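Local atomic coordinates of uncharacterized protein (Bacteroides thetaiotaomicron, PDB entry 4QNI), a protein that is of unknown function but is probably an auxiliary nutrient-binding protein, built from an N-terminal DUF4973 domain and a C-terminal BT_3044-like domain. Residues M96-E99 against G100-Y103. Residues are numbered along the deposited sequence; the frame is centred on the assembly and turned at random.
Sequences MGAE and GLAY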
HETATM    1  N   MSE A  96     -26.353   6.320  18.609  1.00 42.05           N
HETATM    2  CA  MSE A  96     -27.732   5.910  18.346  1.00 41.69           C
HETATM    3  C   MSE A  96     -28.249   4.882  19.334  1.00 45.88           C
HETATM    4  O   MSE A  96     -29.466   4.796  19.518  1.00 45.70           O
HETATM    5  CB  MSE A  96     -27.789   5.301  16.958  1.00 42.97           C
HETATM    6  CG  MSE A  96     -29.103   5.455  16.301  1.00 49.80           C
HETATM    7 SE   MSE A  96     -28.913   4.628  14.585  0.75 55.68          SE
HETATM    8  CE  MSE A  96     -30.436   5.411  13.799  1.00 52.15           C
ATOM      9  N   GLY A  97     -27.344   4.085  19.911  1.00 42.78           N
ATOM     10  CA  GLY A  97     -27.693   3.051  20.881  1.00 43.38           C
ATOM     11  C   GLY A  97     -27.667   3.487  22.336  1.00 48.65           C
ATOM     12  O   GLY A  97     -27.844   2.657  23.230  1.00 49.90           O
ATOM     13  N   ALA A  98     -27.493   4.796  22.593  1.00 45.33           N
ATOM     14  CA  ALA A  98     -27.453   5.330  23.957  1.00 45.68           C
ATOM     15  C   ALA A  98     -28.780   5.108  24.698  1.00 48.64           C
ATOM     16  O   ALA A  98     -29.838   4.969  24.069  1.00 47.51           O
ATOM     17  CB  ALA A  98     -27.090   6.814  23.943  1.00 46.26           C
ATOM     18  N   GLU A  99     -28.687   5.048  26.044  1.00 45.74           N
ATOM     19  CA  GLU A  99     -29.781   4.847  26.993  1.00 46.43           C
ATOM     20  C   GLU A  99     -30.919   5.815  26.742  1.00 49.66           C
ATOM     21  O   GLU A  99     -30.692   7.029  26.739  1.00 50.45           O
ATOM     22  CB  GLU A  99     -29.251   5.034  28.434  1.00 49.19           C
ATOM     23  CG  GLU A  99     -30.231   4.695  29.554  1.00 61.67           C
ATOM     24  CD  GLU A  99     -30.747   3.269  29.571  1.00 79.80           C
ATOM     25  OE1 GLU A  99     -29.951   2.332  29.324  1.00 84.09           O
ATOM     26  OE2 GLU A  99     -31.968   3.100  29.778  1.00 64.71           O
ATOM     27  N   GLY A 100     -32.112   5.269  26.510  1.00 45.10           N
ATOM     28  CA  GLY A 100     -33.331   6.044  26.297  1.00 45.31           C
ATOM     29  C   GLY A 100     -33.716   6.340  24.863  1.00 49.61           C
ATOM     30  O   GLY A 100     -34.850   6.771  24.621  1.00 49.82           O
ATOM     31  N   LEU A 101     -32.767   6.190  23.905  1.00 46.15           N
ATOM     32  CA  LEU A 101     -33.066   6.466  22.486  1.00 45.57           C
ATOM     33  C   LEU A 101     -33.952   5.363  21.952  1.00 52.66           C
ATOM     34  O   LEU A 101     -33.892   4.217  22.408  1.00 54.58           O
ATOM     35  CB  LEU A 101     -31.799   6.633  21.616  1.00 43.75           C
ATOM     36  CG  LEU A 101     -30.875   7.809  21.977  1.00 48.27           C
ATOM     37  CD1 LEU A 101     -29.732   7.915  21.032  1.00 45.59           C
ATOM     38  CD2 LEU A 101     -31.597   9.115  21.924  1.00 52.61           C
ATOM     39  N   ALA A 102     -34.820   5.716  21.055  1.00 50.37           N
ATOM     40  CA  ALA A 102     -35.755   4.740  20.528  1.00 51.04           C
ATOM     41  C   ALA A 102     -35.613   4.622  19.004  1.00 48.16           C
ATOM     42  O   ALA A 102     -36.575   4.307  18.309  1.00 44.22           O
ATOM     43  CB  ALA A 102     -37.175   5.131  20.927  1.00 53.69           C
ATOM     44  N   TYR A 103     -34.374   4.829  18.507  1.00 42.39           N
ATOM     45  CA  TYR A 103     -34.084   4.745  17.091  1.00 40.49           C
ATOM     46  C   TYR A 103     -33.817   3.331  16.680  1.00 43.68           C
ATOM     47  O   TYR A 103     -34.255   2.928  15.618  1.00 44.10           O
ATOM     48  CB  TYR A 103     -32.890   5.631  16.729  1.00 40.03           C
ATOM     49  CG  TYR A 103     -33.183   7.113  16.782  1.00 39.77           C
ATOM     50  CD1 TYR A 103     -34.325   7.642  16.185  1.00 40.36           C
ATOM     51  CD2 TYR A 103     -32.305   7.997  17.410  1.00 40.33           C
ATOM     52  CE1 TYR A 103     -34.594   9.008  16.222  1.00 40.93           C
ATOM     53  CE2 TYR A 103     -32.550   9.371  17.425  1.00 41.24           C
ATOM     54  CZ  TYR A 103     -33.691   9.871  16.822  1.00 46.47           C
ATOM     55  OH  TYR A 103     -33.959  11.216  16.863  1.00 49.53           O
TER
HETATM   56  O   HOH W   1     -31.921   3.838  19.737  1.00 41.90           O
HETATM   57  O   HOH W   2     -31.376   3.075  22.836  1.00 58.99           O
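A type II beta turn from A98 to L101 reverses the chain in the loop that links strand 93-95 to strand 104-105, within the DUF4973 part of the protein. It is closed by the bond from L101 N to A98 O, 3.2 Å long and fairly straight at the hydrogen (161°). E99 and G100 fill the two corners; G100 has a positive phi of 95°, and a side chain there would run into E99 O. Water lies between the two limbs as well: one molecule is within hydrogen-bonding distance of A98 O (2.7 Å) and L101 O (2.8 Å), and a second of M96 O (2.6 Å), this one also accepting a weak bond from Y103 N. L101 turns its side chain inward, CG anti to its own carbonyl carbon (chi1 -63°), and this lays CD1 within 3.5 Å of M96 O and alongside A98 CB. With an alanine here, CG and CD1 are gone, and the contacts with A98 CB and W136 would probably be lost, a gap opening beside them. Farther along, the Y103 ring meets W136 edge-to-face. The selenomethionine M96, its chain extended beyond CG, crosses the Y103 side chain at about a right angle, with both CG and CE of M96 lying 3.8 Å from Y103 CB.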